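Local atomic coordinates of phenolpthiocerol synthesis type-I polyketide synthase ppsA (Mycobacterium bovis, PDB entry 7AKC), a protein that probably extends long-chain acyl starters in phthiocerol and phenolphthiocerol biosynthesis as a type I polyketide synthase, of which this chain is the acyltransferase domain. Residues Q272-A277 against D303-A308; A165-V170 against D191-R196. All coordinates share one frame; numbering follows the deposited sequence.

Interaction 1: residues Q272-A277 against D303-A308; sequences QAIASA and DTLHSA. With NA (sodium ion), chain C.
Ile-274 and Ala-275 of helix 270-278 pack against Thr-304 and Leu-305 of helix 298-308 in the alpha/beta part of the acyltransferase domain. The two helices precede and follow strand 287-290 of the parallel sheet. Their local axes pass 9.0 Å apart at closest approach, with a crossing angle of -56°. The backbones come nearest at Ala-275 and Leu-305.

Ile-274 sends its CG2 methyl to the partner helix. Ile-274 CG2 is anti to the backbone N and meets Leu-305 CG at 3.7 Å, the two side chains crossing at about a right angle. The CG1 branch leads away from the partner helix, and Ile-274 also touches Ile-109 of strand 107-110. Leu-305 CD2 reaches past the same CG2 methyl to the backbone, 3.6 Å from Ile-274 O.

Thr-304 presents its methyl, not its hydroxyl. Thr-304 CG2 lies 3.8 Å from Ile-274 CG2 and 3.9 Å from Ala-275 CB. With OG1 beside its own backbone N (chi1 -71°), the hydroxyl hydrogen-bonds to Ala-300 O one turn earlier. At the more exposed end, Ala-275 CB and Ala-308 CB are 4.5 Å apart.

The Ser-276 side chain starts away from the partner helix. Ser-276 O binds a sodium ion at 2.3 Å, and water 1 is a further ligand. The carbonyls of Ser-279, Ala-281 and Gly-283 complete the observed site where the chain leaves the helix.

No hydrogen bond or salt bridge joins the two segments. The contact rests on van der Waals packing of aliphatic groups, while the threonine hydroxyl is satisfied within its own helix and the sodium ion is bound at the C-terminal end of helix 270-278, away from the packed side chains.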
loop_
_atom_site.group_PDB
_atom_site.type_symbol
_atom_site.label_atom_id
_atom_site.label_comp_id
_atom_site.label_asym_id
_atom_site.label_seq_id
_atom_site.Cartn_x
_atom_site.Cartn_y
_atom_site.Cartn_z
ATOM N N GLN A 272 -8.117 7.482 1.667
ATOM C CA GLN A 272 -9.383 7.521 0.945
ATOM C C GLN A 272 -10.065 6.171 0.977
ATOM O O GLN A 272 -11.279 6.129 1.155
ATOM C CB GLN A 272 -9.162 7.969 -0.522
ATOM C CG GLN A 272 -8.573 9.394 -0.702
ATOM C CD GLN A 272 -7.053 9.453 -0.649
ATOM O OE1 GLN A 272 -6.360 8.521 -0.253
ATOM N NE2 GLN A 272 -6.508 10.566 -1.101
ATOM N N ALA A 273 -9.305 5.057 0.810
ATOM C CA ALA A 273 -9.921 3.729 0.865
ATOM C C ALA A 273 -10.416 3.403 2.285
ATOM O O ALA A 273 -11.529 2.922 2.456
ATOM C CB ALA A 273 -8.924 2.661 0.392
ATOM N N ILE A 274 -9.604 3.683 3.319
ATOM C CA ILE A 274 -10.018 3.436 4.709
ATOM C C ILE A 274 -11.287 4.271 5.042
ATOM O O ILE A 274 -12.231 3.753 5.629
ATOM C CB ILE A 274 -8.847 3.840 5.658
ATOM C CG1 ILE A 274 -7.636 2.883 5.511
ATOM C CG2 ILE A 274 -9.304 3.907 7.139
ATOM C CD1 ILE A 274 -7.961 1.352 5.899
ATOM N N ALA A 275 -11.291 5.554 4.693
ATOM C CA ALA A 275 -12.431 6.436 4.953
ATOM C C ALA A 275 -13.696 5.907 4.288
ATOM O O ALA A 275 -14.786 5.968 4.865
ATOM C CB ALA A 275 -12.134 7.838 4.438
ATOM N N SER A 276 -13.555 5.370 3.067
ATOM C CA SER A 276 -14.737 4.836 2.348
ATOM C C SER A 276 -15.250 3.607 3.085
ATOM O O SER A 276 -16.459 3.435 3.271
ATOM C CB SER A 276 -14.353 4.451 0.927
ATOM O OG SER A 276 -15.452 3.866 0.243
ATOM N N ALA A 277 -14.338 2.721 3.490
ATOM C CA ALA A 277 -14.736 1.512 4.240
ATOM C C ALA A 277 -15.437 1.905 5.547
ATOM O O ALA A 277 -16.516 1.385 5.861
ATOM C CB ALA A 277 -13.484 0.662 4.532
ATOM N N ASP A 303 -6.301 7.359 12.751
ATOM C CA ASP A 303 -6.254 8.790 12.487
ATOM C C ASP A 303 -7.225 9.159 11.356
ATOM O O ASP A 303 -8.001 10.090 11.520
ATOM C CB ASP A 303 -4.825 9.231 12.120
ATOM C CG ASP A 303 -3.830 9.181 13.281
ATOM O OD1 ASP A 303 -4.276 9.105 14.444
ATOM O OD2 ASP A 303 -2.595 9.232 13.017
ATOM N N THR A 304 -7.265 8.362 10.272
ATOM C CA THR A 304 -8.187 8.615 9.155
ATOM C C THR A 304 -9.663 8.518 9.609
ATOM O O THR A 304 -10.490 9.397 9.303
ATOM C CB THR A 304 -7.916 7.626 8.005
ATOM O OG1 THR A 304 -6.675 8.008 7.431
ATOM C CG2 THR A 304 -9.055 7.652 6.893
ATOM N N LEU A 305 -9.986 7.445 10.342
ATOM C CA LEU A 305 -11.368 7.195 10.747
ATOM C C LEU A 305 -11.873 8.160 11.784
ATOM O O LEU A 305 -13.053 8.514 11.766
ATOM C CB LEU A 305 -11.527 5.765 11.228
ATOM C CG LEU A 305 -11.325 4.732 10.113
ATOM C CD1 LEU A 305 -11.093 3.346 10.648
ATOM C CD2 LEU A 305 -12.438 4.766 9.089
ATOM N N HIS A 306 -11.009 8.557 12.730
ATOM C CA HIS A 306 -11.410 9.515 13.752
ATOM C C HIS A 306 -11.612 10.887 13.113
ATOM O O HIS A 306 -12.511 11.623 13.518
ATOM C CB HIS A 306 -10.374 9.574 14.910
ATOM N N SER A 307 -10.765 11.244 12.122
ATOM C CA SER A 307 -10.919 12.533 11.461
ATOM C C SER A 307 -12.230 12.579 10.632
ATOM O O SER A 307 -12.976 13.550 10.742
ATOM C CB SER A 307 -9.695 12.848 10.599
ATOM O OG SER A 307 -9.949 14.001 9.816
ATOM N N ALA A 308 -12.499 11.545 9.819
ATOM C CA ALA A 308 -13.673 11.483 8.933
ATOM C C ALA A 308 -15.014 11.230 9.647
ATOM O O ALA A 308 -16.034 11.773 9.226
ATOM C CB ALA A 308 -13.463 10.437 7.853
HETATM NA NA NA C . -18.326 2.153 3.431
HETATM O O HOH W 1 -17.232 0.637 1.829
#

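Interaction 2: residues A165-V170 against D191-R196. With NA (sodium ion), chain B.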
loop_
_atom_site.group_PDB
_atom_site.type_symbol
_atom_site.label_atom_id
_atom_site.label_comp_id
_atom_site.label_asym_id
_atom_site.label_seq_id
_atom_site.Cartn_x
_atom_site.Cartn_y
_atom_site.Cartn_z
ATOM N N ALA A 165 6.388 20.723 -5.198
ATOM C CA ALA A 165 5.976 21.180 -6.525
ATOM C C ALA A 165 7.185 21.539 -7.405
ATOM O O ALA A 165 7.107 21.392 -8.621
ATOM C CB ALA A 165 5.030 22.375 -6.396
ATOM N N ASP A 166 8.282 22.017 -6.788
ATOM C CA ASP A 166 9.465 22.355 -7.583
ATOM C C ASP A 166 10.490 21.214 -7.664
ATOM O O ASP A 166 11.602 21.459 -8.123
ATOM C CB ASP A 166 10.114 23.667 -7.136
ATOM C CG ASP A 166 10.318 23.808 -5.635
ATOM O OD1 ASP A 166 9.924 22.871 -4.878
ATOM O OD2 ASP A 166 10.900 24.854 -5.209
ATOM N N PHE A 167 10.143 19.990 -7.263
ATOM C CA PHE A 167 11.053 18.840 -7.359
ATOM C C PHE A 167 10.419 17.916 -8.357
ATOM O O PHE A 167 9.597 17.091 -7.957
ATOM C CB PHE A 167 11.200 18.127 -6.001
ATOM C CG PHE A 167 12.223 18.727 -5.072
ATOM C CD1 PHE A 167 12.015 19.977 -4.492
ATOM C CD2 PHE A 167 13.385 18.039 -4.760
ATOM C CE1 PHE A 167 12.973 20.538 -3.634
ATOM C CE2 PHE A 167 14.349 18.602 -3.911
ATOM C CZ PHE A 167 14.128 19.841 -3.336
ATOM N N PRO A 168 10.770 18.036 -9.671
ATOM C CA PRO A 168 10.082 17.198 -10.696
ATOM C C PRO A 168 10.144 15.706 -10.463
ATOM O O PRO A 168 9.240 14.985 -10.894
ATOM C CB PRO A 168 10.801 17.552 -12.019
ATOM C CG PRO A 168 12.007 18.387 -11.608
ATOM C CD PRO A 168 11.709 18.998 -10.287
ATOM N N GLN A 169 11.224 15.245 -9.792
ATOM C CA GLN A 169 11.377 13.803 -9.569
ATOM C C GLN A 169 10.812 13.289 -8.245
ATOM O O GLN A 169 10.849 12.080 -8.002
ATOM C CB GLN A 169 12.844 13.396 -9.686
ATOM C CG GLN A 169 13.408 13.453 -11.073
ATOM C CD GLN A 169 14.861 13.006 -10.992
ATOM O OE1 GLN A 169 15.765 13.814 -10.667
ATOM N NE2 GLN A 169 15.120 11.718 -11.278
ATOM N N VAL A 170 10.254 14.183 -7.405
ATOM C CA VAL A 170 9.657 13.774 -6.135
ATOM C C VAL A 170 8.161 13.960 -6.224
ATOM O O VAL A 170 7.705 15.054 -6.539
ATOM C CB VAL A 170 10.208 14.556 -4.922
ATOM C CG1 VAL A 170 9.483 14.104 -3.659
ATOM C CG2 VAL A 170 11.734 14.324 -4.795
ATOM N N ASP A 191 16.299 13.229 1.142
ATOM C CA ASP A 191 17.082 13.728 2.239
ATOM C C ASP A 191 17.006 15.263 2.294
ATOM O O ASP A 191 16.856 15.823 3.379
ATOM C CB ASP A 191 18.521 13.233 2.118
ATOM C CG ASP A 191 18.672 11.785 2.575
ATOM O OD1 ASP A 191 17.703 11.239 3.196
ATOM O OD2 ASP A 191 19.720 11.171 2.273
ATOM N N GLU A 192 17.096 15.930 1.127
ATOM C CA GLU A 192 17.063 17.404 1.115
ATOM C C GLU A 192 15.700 17.888 1.618
ATOM O O GLU A 192 15.608 18.884 2.345
ATOM C CB GLU A 192 17.366 17.991 -0.278
ATOM C CG GLU A 192 17.261 19.515 -0.235
ATOM C CD GLU A 192 17.608 20.362 -1.439
ATOM O OE1 GLU A 192 18.030 19.796 -2.470
ATOM O OE2 GLU A 192 17.496 21.608 -1.326
ATOM N N LEU A 193 14.637 17.171 1.224
ATOM C CA LEU A 193 13.274 17.570 1.619
ATOM C C LEU A 193 13.038 17.347 3.120
ATOM O O LEU A 193 12.359 18.150 3.756
ATOM C CB LEU A 193 12.231 16.842 0.767
ATOM C CG LEU A 193 12.206 17.418 -0.629
ATOM C CD1 LEU A 193 11.550 16.431 -1.601
ATOM C CD2 LEU A 193 11.471 18.762 -0.581
ATOM N N ILE A 194 13.611 16.276 3.691
ATOM C CA ILE A 194 13.522 16.023 5.145
ATOM C C ILE A 194 14.146 17.193 5.919
ATOM O O ILE A 194 13.582 17.670 6.900
ATOM C CB ILE A 194 14.212 14.665 5.452
ATOM C CG1 ILE A 194 13.316 13.508 4.939
ATOM C CG2 ILE A 194 14.555 14.499 6.906
ATOM C CD1 ILE A 194 13.989 12.195 5.035
ATOM N N THR A 195 15.306 17.681 5.433
ATOM C CA THR A 195 15.996 18.820 6.015
ATOM C C THR A 195 15.127 20.083 5.913
ATOM O O THR A 195 15.023 20.834 6.891
ATOM C CB THR A 195 17.335 19.054 5.301
ATOM O OG1 THR A 195 18.158 17.899 5.503
ATOM C CG2 THR A 195 18.096 20.322 5.868
ATOM N N ARG A 196 14.502 20.323 4.729
ATOM C CA ARG A 196 13.670 21.516 4.573
ATOM C C ARG A 196 12.459 21.459 5.513
ATOM O O ARG A 196 12.096 22.462 6.128
ATOM C CB ARG A 196 13.188 21.632 3.105
ATOM C CG ARG A 196 14.319 21.978 2.115
ATOM C CD ARG A 196 13.756 22.249 0.723
ATOM N NE ARG A 196 14.782 22.708 -0.211
ATOM C CZ ARG A 196 14.527 23.336 -1.359
ATOM N NH1 ARG A 196 13.274 23.606 -1.714
ATOM N NH2 ARG A 196 15.525 23.748 -2.135
HETATM NA NA NA B . 7.279 17.045 -7.469
HETATM O O HOH W 2 6.837 18.575 -9.222
HETATM O O HOH W 3 6.690 16.102 -9.673
HETATM O O HOH W 4 4.945 16.906 -7.334
#
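Asp-166 faces Arg-196, but Asp-166 OD2 and Arg-196 NH1 are 4.4 Å apart, too far for a salt bridge. Asp-166 OD1 lies in plane at the edge of the Phe-167 ring.

Phe-167 carries most of the contact. Its CG stands anti to the carbonyl carbon (chi1 -84°), and the ring extends toward helix 187-199. Leu-193 CD2 sits over one face in a CH-pi contact, 4.0 Å from the centroid of the Phe-167 ring. The ring edge meets the guanidinium face of Arg-196, with Phe-167 CE1 3.6 Å from Arg-196 NH1. The planes are 89° apart and Arg-196 lies at the ring edge, not over its face. Glu-192 OE1 comes to the same rim, 4.0 Å from Phe-167 CZ. Glu-192 OE2 forms a salt bridge with Arg-196 NH2 at 3.0 Å, although the hydrogen bonds from NE and NH2 are bent and weak.

Phe-167 also opens a type I turn that ends at Val-170. The carbonyls of these two residues bind a sodium ion, together with three waters and Ile-164 O. Waters 2 and 3 donate to Ala-165 O and Pro-168 O. Gln-169 OE1 is hydrogen-bonded to Gln-189 NE2.

Val-170 ends the segment with both methyls on Leu-193 CD1, Val-170 CG1 being the nearer at 3.7 Å. Ile-183 of strand 180-184 touches both side chains.

The turn is held in two ways: sodium and water gather its carbonyls, while an aromatic and aliphatic surface packs on the helix. The Glu-192 and Arg-196 charges pair beside the phenyl rim, although a crystal neighbour may influence these outer side chains.

In the fold
Interaction 1 is the more buried contact and joins two helices of the alpha/beta part. Interaction 2 is only partly buried and lies farther from the chain centre. It joins a loop to helix 187-199 in the smaller subdomain, whose four-stranded antiparallel sheet and two helices have a ferredoxin-like topology. The nearest atoms of the two contacts are about 16 Å apart. Thr-304 touches Ser-177 of strand 171-177, the strand that follows loop 165-170, which relates the two regions. Interaction 1 is made by aliphatic groups, including a threonine methyl, with no polar bond across it, whereas interaction 2 adds an aromatic ring and charged groups. Each has a sodium ion bound by backbone carbonyls alongside.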